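Local atomic coordinates of serine-pyruvate aminotransferase (AgxT) (Sulfolobus solfataricus, PDB entry 3ZRP), a protein that probably transfers the amino group of serine to pyruvate, using pyridoxal 5'-phosphate as cofactor, as a member of the class-V aminotransferase family. Residues V82-V87 / V105-P110; A132-E137 / V161-S166; N299-V304 / G339-V344. All coordinates share one frame; numbering follows the deposited sequence.

Followed from the N terminus, the three contacts come in series, each closing its own loop before the next opens, so none nests in or crosses another. Contact 1 closes the beta-alpha-beta unit of strand 79-83, helix 87-96 and strand 102-106 at one margin of the seven-stranded sheet. Contact 2 pairs strands 128-134 and 157-163 deeper in the same sheet and reaches the cofactor; it borders contact 1, with Val83 N probably bonded to Ala132 O. Contact 3 lies in the three-stranded antiparallel sheet, beyond direct touch of contact 1, yet Thr300 OG1 probably bonds Ser166 O of contact 2, joining the loops at the ends of the two sheets.

Contact 1 (V82-V87 / V105-P110); sequences VVSNGV and VLRPSP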
ATOM      1  N   VAL A  82       9.839 -11.303 -21.645  1.00 23.05           N
ATOM      2  CA  VAL A  82       9.488 -11.935 -20.362  1.00 24.89           C
ATOM      3  C   VAL A  82       9.799 -13.429 -20.404  1.00 25.06           C
ATOM      4  O   VAL A  82       9.329 -14.159 -21.280  1.00 31.00           O
ATOM      5  CB  VAL A  82       7.992 -11.766 -20.059  1.00 23.54           C
ATOM      6  CG1 VAL A  82       7.620 -12.503 -18.733  1.00 23.77           C
ATOM      7  CG2 VAL A  82       7.650 -10.290 -19.979  1.00 21.59           C
ATOM      8  N   VAL A  83      10.578 -13.875 -19.430  1.00 24.99           N
ATOM      9  CA  VAL A  83      10.900 -15.301 -19.266  1.00 24.43           C
ATOM     10  C   VAL A  83      10.004 -15.847 -18.154  1.00 27.51           C
ATOM     11  O   VAL A  83      10.314 -15.676 -16.976  1.00 26.95           O
ATOM     12  CB  VAL A  83      12.384 -15.458 -18.899  1.00 22.22           C
ATOM     13  CG1 VAL A  83      12.731 -16.943 -18.766  1.00 21.05           C
ATOM     14  CG2 VAL A  83      13.301 -14.801 -20.026  1.00 25.42           C
ATOM     15  N   SER A  84       8.882 -16.456 -18.539  1.00 26.30           N
ATOM     16  CA  SER A  84       7.841 -16.889 -17.618  1.00 28.45           C
ATOM     17  C   SER A  84       7.730 -18.407 -17.407  1.00 27.29           C
ATOM     18  O   SER A  84       7.390 -19.168 -18.331  1.00 29.05           O
ATOM     19  CB  SER A  84       6.494 -16.400 -18.106  1.00 25.06           C
ATOM     20  OG  SER A  84       5.473 -16.949 -17.295  1.00 26.19           O
ATOM     21  N   ASN A  85       7.979 -18.814 -16.164  1.00 26.15           N
ATOM     22  CA  ASN A  85       7.821 -20.203 -15.747  1.00 24.38           C
ATOM     23  C   ASN A  85       6.467 -20.535 -15.149  1.00 24.55           C
ATOM     24  O   ASN A  85       6.248 -21.663 -14.720  1.00 30.86           O
ATOM     25  CB  ASN A  85       8.918 -20.589 -14.765  1.00 24.81           C
ATOM     26  CG  ASN A  85      10.271 -20.409 -15.345  1.00 22.35           C
ATOM     27  OD1 ASN A  85      10.473 -20.669 -16.541  1.00 28.38           O
ATOM     28  ND2 ASN A  85      11.214 -19.943 -14.542  1.00 24.23           N
ATOM     29  N   GLY A  86       5.549 -19.573 -15.126  1.00 24.20           N
ATOM     30  CA  GLY A  86       4.228 -19.822 -14.512  1.00 22.12           C
ATOM     31  C   GLY A  86       3.479 -18.543 -14.224  1.00 26.61           C
ATOM     32  O   GLY A  86       3.758 -17.523 -14.839  1.00 26.15           O
ATOM     33  N   VAL A  87       2.493 -18.629 -13.328  1.00 26.42           N
ATOM     34  CA  VAL A  87       1.594 -17.507 -12.956  1.00 27.83           C
ATOM     35  C   VAL A  87       2.234 -16.135 -12.773  1.00 23.39           C
ATOM     36  O   VAL A  87       1.740 -15.132 -13.289  1.00 23.35           O
ATOM     37  CB  VAL A  87       0.826 -17.863 -11.618  1.00 31.50           C
ATOM     38  CG1 VAL A  87      -0.037 -16.698 -11.124  1.00 36.15           C
ATOM     39  CG2 VAL A  87      -0.009 -19.087 -11.817  1.00 29.40           C
ATOM     40  N   VAL A 105       6.901 -13.300 -24.779  1.00 31.21           N
ATOM     41  CA  VAL A 105       7.065 -14.201 -23.629  1.00 28.88           C
ATOM     42  C   VAL A 105       7.638 -15.571 -24.046  1.00 30.86           C
ATOM     43  O   VAL A 105       7.145 -16.187 -24.979  1.00 30.26           O
ATOM     44  CB  VAL A 105       5.722 -14.420 -22.856  1.00 28.67           C
ATOM     45  CG1 VAL A 105       5.982 -15.142 -21.535  1.00 28.40           C
ATOM     46  CG2 VAL A 105       4.993 -13.091 -22.589  1.00 30.58           C
ATOM     47  N   LEU A 106       8.712 -16.006 -23.383  1.00 29.41           N
ATOM     48  CA  LEU A 106       9.198 -17.394 -23.491  1.00 28.40           C
ATOM     49  C   LEU A 106       8.626 -18.220 -22.328  1.00 28.92           C
ATOM     50  O   LEU A 106       8.699 -17.789 -21.169  1.00 28.24           O
ATOM     51  CB  LEU A 106      10.731 -17.444 -23.423  1.00 28.31           C
ATOM     52  CG  LEU A 106      11.539 -16.722 -24.511  1.00 32.34           C
ATOM     53  CD1 LEU A 106      13.040 -16.774 -24.184  1.00 31.22           C
ATOM     54  CD2 LEU A 106      11.232 -17.345 -25.883  1.00 33.35           C
ATOM     55  N   ARG A 107       8.049 -19.384 -22.634  1.00 28.05           N
ATOM     56  CA  ARG A 107       7.571 -20.296 -21.584  1.00 24.85           C
ATOM     57  C   ARG A 107       8.126 -21.714 -21.779  1.00 31.17           C
ATOM     58  O   ARG A 107       8.385 -22.113 -22.938  1.00 30.81           O
ATOM     59  CB  ARG A 107       6.034 -20.362 -21.640  1.00 21.37           C
ATOM     60  CG  ARG A 107       5.353 -19.053 -21.275  1.00 23.66           C
ATOM     61  CD  ARG A 107       3.841 -19.195 -21.292  1.00 27.70           C
ATOM     62  NE  ARG A 107       3.220 -17.956 -20.824  1.00 29.46           N
ATOM     63  CZ  ARG A 107       2.884 -16.931 -21.603  1.00 33.15           C
ATOM     64  NH1 ARG A 107       3.107 -16.965 -22.923  1.00 29.54           N
ATOM     65  NH2 ARG A 107       2.311 -15.862 -21.055  1.00 31.33           N
ATOM     66  N   PRO A 108       8.278 -22.497 -20.674  1.00 30.90           N
ATOM     67  CA  PRO A 108       8.677 -23.922 -20.781  1.00 30.48           C
ATOM     68  C   PRO A 108       7.480 -24.858 -20.667  1.00 32.43           C
ATOM     69  O   PRO A 108       6.346 -24.369 -20.590  1.00 33.70           O
ATOM     70  CB  PRO A 108       9.586 -24.098 -19.565  1.00 32.69           C
ATOM     71  CG  PRO A 108       8.937 -23.178 -18.487  1.00 30.49           C
ATOM     72  CD  PRO A 108       8.207 -22.061 -19.254  1.00 29.49           C
ATOM     73  N   SER A 109       7.711 -26.183 -20.682  1.00 35.25           N
ATOM     74  CA  SER A 109       6.650 -27.161 -20.406  0.50 35.19           C
ATOM     75  C   SER A 109       6.196 -26.982 -18.961  1.00 34.57           C
ATOM     76  O   SER A 109       6.964 -26.475 -18.154  1.00 34.44           O
ATOM     77  CB  SER A 109       7.158 -28.594 -20.625  0.50 36.05           C
ATOM     78  OG  SER A 109       7.902 -28.672 -21.827  0.50 33.58           O
ATOM     79  N   PRO A 110       4.944 -27.388 -18.630  1.00 36.78           N
ATOM     80  CA  PRO A 110       4.503 -27.121 -17.252  1.00 35.54           C
ATOM     81  C   PRO A 110       5.483 -27.591 -16.178  1.00 40.41           C
ATOM     82  O   PRO A 110       5.959 -28.733 -16.225  1.00 33.37           O
ATOM     83  CB  PRO A 110       3.186 -27.887 -17.151  1.00 35.51           C
ATOM     84  CG  PRO A 110       2.625 -27.796 -18.560  1.00 39.06           C
ATOM     85  CD  PRO A 110       3.828 -27.903 -19.461  1.00 34.09           C
TER
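Val82 and Val105 sit abreast on one face of a parallel strand pair, with Val83 and Leu106 on the other, the usual way two strands of a beta-alpha-beta crossover meet. Two backbone bonds fix the register: Leu106 N donates to Val82 O (2.9 Å), and Ser84 N to Leu106 O (3.0 Å). Past the strand ends, Ser84 O receives a CA-H...O contact from Arg107 CA at 3.4 Å; Pro108 CD lies 3.1 Å from the same oxygen.

Ser84 OG, anti to its backbone N (chi1 173°), bonds Asp90 and weakly accepts from Gly86 N, the residue that N-caps helix 87-96. Asn85 OD1 rests against Pro108 CG at 3.5 Å while it accepts from Val114 N, and Asn85 ND2 is hydrogen-bonded to Glu144. Arg107 makes salt bridges with Asp90 and Glu93, and Val105 CG1 lies over the centre of its guanidinium, 3.5 Å above the plane. That methyl also meets Ser84 CB at 3.7 Å.

Helix 87-96 covers the Val82 face through Trp92, helix 116-125 the face of Val83 and Leu106, and strand 128-134 flanks strand 79-83 on the side away from strand 102-106, the sheet's last within this chain.

Contact 2 (A132-E137 / V161-S166); sequences ALTHVE and VVDGVS. With PLP (pyridoxal-5'-phosphate), chain C.
From Ala132 to Thr134 and from Val161 to Asp163 the chains run as neighbouring parallel strands, 26° apart in direction, joined by Leu133 N to Val161 O, Asp163 N to Leu133 O and His135 N to Asp163 O. Thr134 and Asp163 stand side by side on one face, the Thr134 methyl CG2 3.9 Å from Asp163 OD2. A water links their polar ends, bonded to Thr134 OG1 and donating to Asp163 OD2 at 2.6 Å.

Asp163 ends the strand pointing at the cofactor. With CG anti to its backbone N (chi1 165°), OD2 comes within 2.8 Å of PLP N1, the aspartate-to-pyridine-nitrogen pairing familiar in fold-type I enzymes. OD1 accepts from Val165 N at 2.9 Å, an Asx turn that holds the carboxylate while Val165 CG1 packs on the pyridine ring, 3.6 Å from PLP C4. A second water accepts from Val136 N and Ser166 N and donates to Asp163 O, bridging the strand ends. Beyond it, Val136 CB meets Ser166 O at 3.6 Å; in one of its two conformers, Ser166 OG is hydrogen-bonded to Thr138 OG1.

Strands 79-83 and 182-186 flank the pair in the sheet. Trp92 of helix 87-96 touches the face of Ala132, Val161 and Asp163, and helix 146-153 packs against Leu133.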
ATOM      1  N   ALA A 132      12.721  -9.556 -18.326  1.00 24.63           N
ATOM      2  CA  ALA A 132      12.134  -9.831 -17.020  1.00 23.95           C
ATOM      3  C   ALA A 132      12.255 -11.305 -16.673  1.00 24.77           C
ATOM      4  O   ALA A 132      11.794 -12.186 -17.438  1.00 26.18           O
ATOM      5  CB  ALA A 132      10.625  -9.400 -16.979  1.00 25.71           C
ATOM      6  N   LEU A 133      12.832 -11.569 -15.498  1.00 24.31           N
ATOM      7  CA  LEU A 133      12.997 -12.931 -14.978  1.00 26.49           C
ATOM      8  C   LEU A 133      12.196 -13.092 -13.673  1.00 26.98           C
ATOM      9  O   LEU A 133      11.921 -12.099 -12.991  1.00 24.64           O
ATOM     10  CB  LEU A 133      14.474 -13.193 -14.703  1.00 25.76           C
ATOM     11  CG  LEU A 133      15.531 -12.948 -15.787  1.00 25.85           C
ATOM     12  CD1 LEU A 133      16.887 -13.381 -15.226  1.00 26.84           C
ATOM     13  CD2 LEU A 133      15.215 -13.742 -17.043  1.00 21.79           C
ATOM     14  N   THR A 134      11.833 -14.334 -13.331  1.00 28.34           N
ATOM     15  CA  THR A 134      11.292 -14.658 -12.002  1.00 24.54           C
ATOM     16  C   THR A 134      12.279 -15.550 -11.286  1.00 25.79           C
ATOM     17  O   THR A 134      12.547 -16.680 -11.766  1.00 26.19           O
ATOM     18  CB  THR A 134       9.961 -15.424 -12.124  1.00 23.51           C
ATOM     19  OG1 THR A 134       9.116 -14.749 -13.057  1.00 22.52           O
ATOM     20  CG2 THR A 134       9.246 -15.553 -10.752  1.00 22.69           C
ATOM     21  N   HIS A 135      12.785 -15.107 -10.125  1.00 24.84           N
ATOM     22  CA  HIS A 135      13.776 -15.934  -9.404  1.00 23.89           C
ATOM     23  C   HIS A 135      13.156 -17.254  -8.914  1.00 25.12           C
ATOM     24  O   HIS A 135      13.644 -18.350  -9.229  1.00 25.50           O
ATOM     25  CB  HIS A 135      14.453 -15.163  -8.289  1.00 25.24           C
ATOM     26  CG  HIS A 135      15.727 -15.787  -7.813  1.00 26.31           C
ATOM     27  ND1 HIS A 135      16.564 -15.163  -6.913  1.00 24.95           N
ATOM     28  CD2 HIS A 135      16.345 -16.947  -8.169  1.00 27.99           C
ATOM     29  CE1 HIS A 135      17.629 -15.924  -6.712  1.00 27.66           C
ATOM     30  NE2 HIS A 135      17.516 -17.014  -7.458  1.00 26.68           N
ATOM     31  N   VAL A 136      12.051 -17.158  -8.170  1.00 24.49           N
ATOM     32  CA  VAL A 136      11.297 -18.353  -7.798  1.00 22.56           C
ATOM     33  C   VAL A 136       9.856 -18.149  -8.230  1.00 24.21           C
ATOM     34  O   VAL A 136       9.236 -17.186  -7.810  1.00 21.94           O
ATOM     35  CB  VAL A 136      11.371 -18.596  -6.272  1.00 23.62           C
ATOM     36  CG1 VAL A 136      10.356 -19.672  -5.834  1.00 23.38           C
ATOM     37  CG2 VAL A 136      12.802 -18.962  -5.844  1.00 24.31           C
ATOM     38  N   GLU A 137       9.369 -19.032  -9.101  1.00 24.76           N
ATOM     39  CA  GLU A 137       7.981 -19.072  -9.522  1.00 26.18           C
ATOM     40  C   GLU A 137       7.129 -19.795  -8.479  1.00 29.35           C
ATOM     41  O   GLU A 137       7.107 -21.027  -8.389  1.00 29.89           O
ATOM     42  CB  GLU A 137       7.857 -19.742 -10.903  1.00 25.15           C
ATOM     43  CG  GLU A 137       6.443 -19.942 -11.405  1.00 27.32           C
ATOM     44  CD  GLU A 137       5.625 -18.662 -11.390  1.00 28.59           C
ATOM     45  OE1 GLU A 137       6.021 -17.677 -12.065  1.00 27.05           O
ATOM     46  OE2 GLU A 137       4.568 -18.657 -10.716  1.00 27.66           O
ATOM     47  N   VAL A 161      15.553  -7.146 -15.167  1.00 28.05           N
ATOM     48  CA  VAL A 161      14.789  -7.067 -13.934  0.50 28.41           C
ATOM     49  C   VAL A 161      14.480  -8.479 -13.440  1.00 24.10           C
ATOM     50  O   VAL A 161      14.190  -9.393 -14.241  1.00 27.39           O
ATOM     51  CB  VAL A 161      13.498  -6.184 -14.074  0.50 26.52           C
ATOM     52  CG1 VAL A 161      13.831  -4.830 -14.723  0.50 28.50           C
ATOM     53  CG2 VAL A 161      12.387  -6.898 -14.851  0.50 29.13           C
ATOM     54  N   VAL A 162      14.556  -8.664 -12.125  1.00 25.50           N
ATOM     55  CA  VAL A 162      14.277  -9.983 -11.531  1.00 23.51           C
ATOM     56  C   VAL A 162      13.234  -9.829 -10.447  1.00 20.28           C
ATOM     57  O   VAL A 162      13.405  -9.031  -9.533  1.00 21.98           O
ATOM     58  CB  VAL A 162      15.534 -10.624 -10.899  1.00 24.54           C
ATOM     59  CG1 VAL A 162      15.218 -12.009 -10.327  1.00 24.25           C
ATOM     60  CG2 VAL A 162      16.719 -10.693 -11.933  1.00 25.22           C
ATOM     61  N   ASP A 163      12.128 -10.561 -10.589  1.00 24.44           N
ATOM     62  CA  ASP A 163      11.138 -10.671  -9.541  1.00 23.78           C
ATOM     63  C   ASP A 163      11.643 -11.692  -8.514  1.00 25.47           C
ATOM     64  O   ASP A 163      11.606 -12.905  -8.769  1.00 23.35           O
ATOM     65  CB  ASP A 163       9.811 -11.110 -10.175  1.00 21.84           C
ATOM     66  CG  ASP A 163       8.770 -11.608  -9.154  1.00 22.27           C
ATOM     67  OD1 ASP A 163       8.928 -11.508  -7.925  1.00 24.42           O
ATOM     68  OD2 ASP A 163       7.761 -12.154  -9.620  1.00 23.78           O
ATOM     69  N   GLY A 164      12.157 -11.179  -7.386  1.00 23.80           N
ATOM     70  CA  GLY A 164      12.559 -11.985  -6.231  1.00 23.98           C
ATOM     71  C   GLY A 164      11.598 -11.950  -5.053  1.00 24.12           C
ATOM     72  O   GLY A 164      12.007 -12.112  -3.909  1.00 25.31           O
ATOM     73  N   VAL A 165      10.300 -11.792  -5.333  1.00 23.80           N
ATOM     74  CA  VAL A 165       9.303 -11.779  -4.277  1.00 24.57           C
ATOM     75  C   VAL A 165       9.372 -13.048  -3.379  1.00 25.02           C
ATOM     76  O   VAL A 165       9.285 -12.932  -2.147  1.00 23.31           O
ATOM     77  CB  VAL A 165       7.877 -11.575  -4.849  1.00 21.62           C
ATOM     78  CG1 VAL A 165       6.809 -11.692  -3.756  1.00 25.32           C
ATOM     79  CG2 VAL A 165       7.748 -10.182  -5.497  1.00 24.21           C
ATOM     80  N   SER A 166       9.547 -14.235  -3.986  1.00 25.92           N
ATOM     81  CA  SER A 166       9.693 -15.481  -3.228  0.50 24.55           C
ATOM     82  C   SER A 166      11.134 -16.019  -3.167  1.00 24.41           C
ATOM     83  O   SER A 166      11.366 -17.216  -2.911  1.00 25.36           O
ATOM     84  CB  SER A 166       8.769 -16.549  -3.792  0.50 25.50           C
ATOM     85  OG  SER A 166       7.438 -16.204  -3.509  0.50 24.53           O
TER
HETATM   86  N1  PLP C1189       5.776 -12.519  -7.709  1.00 22.35           N
HETATM   87  C2  PLP C1189       5.862 -13.700  -7.007  1.00 25.13           C
HETATM   88  C2A PLP C1189       6.924 -14.697  -7.391  1.00 25.55           C
HETATM   89  C3  PLP C1189       4.983 -13.963  -5.932  1.00 23.99           C
HETATM   90  O3  PLP C1189       5.099 -15.003  -5.289  1.00 24.86           O
HETATM   91  C4  PLP C1189       4.013 -13.023  -5.566  1.00 26.73           C
HETATM   92  C4A PLP C1189       3.101 -13.324  -4.371  1.00 31.91           C
HETATM   93  C5  PLP C1189       3.941 -11.837  -6.327  1.00 24.54           C
HETATM   94  C6  PLP C1189       4.842 -11.575  -7.381  1.00 21.33           C
HETATM   95  C5A PLP C1189       2.938 -10.756  -6.051  1.00 21.58           C
HETATM   96  O4P PLP C1189       3.146 -10.073  -4.812  1.00 25.49           O
HETATM   97  P   PLP C1189       2.005  -9.263  -4.067  1.00 23.00           P
HETATM   98  O1P PLP C1189       2.729  -8.766  -2.856  1.00 19.31           O
HETATM   99  O2P PLP C1189       0.987 -10.316  -3.781  1.00 23.75           O
HETATM  100  O3P PLP C1189       1.597  -8.233  -5.060  1.00 17.64           O
HETATM  101  O   HOH W   1       7.572 -12.798 -12.111  1.00 25.21           O
HETATM  102  O   HOH W   2      10.509 -14.847  -6.946  1.00 23.19           O

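Contact 3 (N299-V304 / G339-V344); sequences NTVTGV and GHMGWV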
ATOM      1  N   ASN A 299      13.992 -23.323  -2.580  1.00 24.72           N
ATOM      2  CA  ASN A 299      14.111 -23.463  -1.143  1.00 25.99           C
ATOM      3  C   ASN A 299      13.040 -22.690  -0.348  1.00 27.94           C
ATOM      4  O   ASN A 299      13.109 -22.610   0.893  1.00 26.36           O
ATOM      5  CB  ASN A 299      15.556 -23.135  -0.733  1.00 32.67           C
ATOM      6  CG  ASN A 299      16.559 -24.125  -1.351  1.00 32.01           C
ATOM      7  OD1 ASN A 299      16.208 -25.284  -1.639  1.00 29.13           O
ATOM      8  ND2 ASN A 299      17.782 -23.671  -1.577  1.00 37.12           N
ATOM      9  N   THR A 300      12.025 -22.177  -1.052  1.00 24.78           N
ATOM     10  CA  THR A 300      10.923 -21.461  -0.397  1.00 23.88           C
ATOM     11  C   THR A 300       9.574 -22.095  -0.607  1.00 23.15           C
ATOM     12  O   THR A 300       8.698 -21.938   0.237  1.00 24.13           O
ATOM     13  CB  THR A 300      10.834 -19.963  -0.833  1.00 23.15           C
ATOM     14  OG1 THR A 300      10.639 -19.893  -2.259  1.00 23.83           O
ATOM     15  CG2 THR A 300      12.120 -19.253  -0.461  1.00 23.63           C
ATOM     16  N   VAL A 301       9.386 -22.782  -1.732  1.00 22.19           N
ATOM     17  CA  VAL A 301       8.088 -23.372  -2.104  1.00 23.00           C
ATOM     18  C   VAL A 301       8.300 -24.746  -2.764  1.00 25.41           C
ATOM     19  O   VAL A 301       9.149 -24.891  -3.646  1.00 25.97           O
ATOM     20  CB  VAL A 301       7.317 -22.498  -3.137  1.00 26.42           C
ATOM     21  CG1 VAL A 301       5.975 -23.156  -3.517  1.00 30.53           C
ATOM     22  CG2 VAL A 301       7.076 -21.085  -2.605  1.00 27.87           C
ATOM     23  N   THR A 302       7.506 -25.731  -2.363  1.00 25.74           N
ATOM     24  CA  THR A 302       7.525 -27.050  -2.982  1.00 24.87           C
ATOM     25  C   THR A 302       6.096 -27.441  -3.299  1.00 26.53           C
ATOM     26  O   THR A 302       5.237 -27.380  -2.434  1.00 32.89           O
ATOM     27  CB  THR A 302       8.148 -28.114  -2.012  1.00 23.89           C
ATOM     28  OG1 THR A 302       9.462 -27.687  -1.626  1.00 25.30           O
ATOM     29  CG2 THR A 302       8.252 -29.476  -2.706  1.00 26.91           C
ATOM     30  N   GLY A 303       5.845 -27.833  -4.547  1.00 28.53           N
ATOM     31  CA  GLY A 303       4.515 -28.290  -4.961  1.00 20.71           C
ATOM     32  C   GLY A 303       4.454 -29.803  -4.808  1.00 29.34           C
ATOM     33  O   GLY A 303       5.425 -30.516  -5.150  1.00 29.34           O
ATOM     34  N   VAL A 304       3.325 -30.300  -4.296  1.00 28.61           N
ATOM     35  CA  VAL A 304       3.205 -31.709  -3.913  1.00 30.19           C
ATOM     36  C   VAL A 304       2.055 -32.297  -4.705  1.00 31.96           C
ATOM     37  O   VAL A 304       0.907 -31.960  -4.470  1.00 34.64           O
ATOM     38  CB  VAL A 304       2.984 -31.893  -2.365  1.00 31.62           C
ATOM     39  CG1 VAL A 304       2.968 -33.362  -1.974  1.00 32.01           C
ATOM     40  CG2 VAL A 304       4.082 -31.157  -1.545  1.00 32.03           C
ATOM     41  N   GLY A 339       4.805 -23.834   1.736  1.00 30.02           N
ATOM     42  CA  GLY A 339       5.640 -22.666   1.851  1.00 25.94           C
ATOM     43  C   GLY A 339       6.571 -22.856   3.011  1.00 30.48           C
ATOM     44  O   GLY A 339       6.107 -23.112   4.127  1.00 33.57           O
ATOM     45  N   HIS A 340       7.878 -22.760   2.763  1.00 25.74           N
ATOM     46  CA  HIS A 340       8.888 -22.949   3.792  1.00 24.12           C
ATOM     47  C   HIS A 340       9.883 -21.825   3.656  1.00 25.88           C
ATOM     48  O   HIS A 340      10.913 -21.961   3.029  1.00 26.64           O
ATOM     49  CB  HIS A 340       9.562 -24.349   3.724  1.00 23.74           C
ATOM     50  CG  HIS A 340       9.826 -24.847   2.322  1.00 24.45           C
ATOM     51  ND1 HIS A 340      10.899 -24.416   1.564  1.00 24.96           N
ATOM     52  CD2 HIS A 340       9.168 -25.747   1.557  1.00 26.69           C
ATOM     53  CE1 HIS A 340      10.875 -25.027   0.389  1.00 26.89           C
ATOM     54  NE2 HIS A 340       9.835 -25.834   0.355  1.00 27.92           N
ATOM     55  N   MET A 341       9.555 -20.684   4.263  1.00 25.61           N
ATOM     56  CA  MET A 341      10.310 -19.466   4.057  1.00 26.89           C
ATOM     57  C   MET A 341      10.149 -18.482   5.213  1.00 26.69           C
ATOM     58  O   MET A 341       9.154 -18.500   5.929  1.00 31.02           O
ATOM     59  CB  MET A 341       9.918 -18.787   2.734  1.00 26.92           C
ATOM     60  CG  MET A 341       8.496 -18.168   2.776  1.00 31.43           C
ATOM     61  SD  MET A 341       8.009 -17.380   1.222  1.00 37.67           S
ATOM     62  CE  MET A 341       7.099 -18.724   0.445  1.00 35.66           C
ATOM     63  N   GLY A 342      11.142 -17.626   5.389  1.00 24.57           N
ATOM     64  CA  GLY A 342      11.110 -16.622   6.461  1.00 27.06           C
ATOM     65  C   GLY A 342      11.815 -17.180   7.683  1.00 29.75           C
ATOM     66  O   GLY A 342      13.047 -17.344   7.678  1.00 30.73           O
ATOM     67  N   TRP A 343      11.017 -17.514   8.697  1.00 30.70           N
ATOM     68  CA  TRP A 343      11.570 -17.982   9.974  0.60 35.91           C
ATOM     69  C   TRP A 343      11.419 -19.472  10.201  1.00 31.72           C
ATOM     70  O   TRP A 343      11.541 -19.964  11.321  1.00 33.45           O
ATOM     71  CB  TRP A 343      11.070 -17.126  11.156  0.60 37.41           C
ATOM     72  CG  TRP A 343      11.763 -15.767  11.130  0.60 38.60           C
ATOM     73  CD1 TRP A 343      11.250 -14.587  10.659  0.60 37.49           C
ATOM     74  CD2 TRP A 343      13.122 -15.493  11.500  0.60 38.70           C
ATOM     75  NE1 TRP A 343      12.186 -13.585  10.773  0.60 39.22           N
ATOM     76  CE2 TRP A 343      13.346 -14.115  11.276  0.60 36.68           C
ATOM     77  CE3 TRP A 343      14.166 -16.275  12.026  0.60 39.94           C
ATOM     78  CZ2 TRP A 343      14.573 -13.502  11.554  0.60 36.50           C
ATOM     79  CZ3 TRP A 343      15.384 -15.664  12.310  0.60 36.48           C
ATOM     80  CH2 TRP A 343      15.578 -14.294  12.068  0.60 38.78           C
ATOM     81  N   VAL A 344      11.199 -20.200   9.110  1.00 31.54           N
ATOM     82  CA  VAL A 344      10.985 -21.649   9.151  1.00 29.55           C
ATOM     83  C   VAL A 344      12.175 -22.407   9.786  1.00 31.73           C
ATOM     84  O   VAL A 344      13.343 -22.067   9.543  1.00 32.47           O
ATOM     85  CB  VAL A 344      10.600 -22.186   7.742  1.00 32.20           C
ATOM     86  CG1 VAL A 344      11.786 -22.088   6.762  1.00 31.06           C
ATOM     87  CG2 VAL A 344      10.018 -23.612   7.805  1.00 27.38           C
TER
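His340 binds Asn299, Thr300 and Thr302 through its ring and its backbone N, just where an antiparallel strand pairing gives out. Strand 301-305 meets the end of strand 335-339 in a three-stranded antiparallel sheet, and Val301 and Gly339 form a non-hydrogen-bonded pair with CA atoms 4.7 Å apart.

The tight part is the imidazole. Its first torsion sets CG between the backbone N and the carbonyl carbon (chi1 39°), which brings the ring over the opposing chain: Thr300 C lies 3.3 Å above one face, toward the rim, while Asn299 O and Thr302 OG1 approach near the ring plane. ND1 donates weakly to Asn299 O, in a bond bent to 135°. His340 N binds Thr300 O at 2.8 Å in a nearly straight bond, although the donor stands above the carbonyl plane.

Around Met341 contact is by van der Waals touch alone: CB is 3.9 Å from Thr300 CB, and the chain bends at chi3 to bring CE 3.6 Å from Thr300 O and 3.9 Å from Val301 CG2. Farther on the segment parts from the strand; the carbonyl O atoms of Gly342 and Val344 are hydrogen-bonded to Arg270, and on the solvent side partly exposed Trp343 makes cation-pi contacts with Lys14 and Arg267. Both ring nitrogens of buried His340 have partners: across CE1 from ND1, His340 NE2 and Thr302 OG1 share a hydrogen bond of 2.7 Å, either being the possible donor.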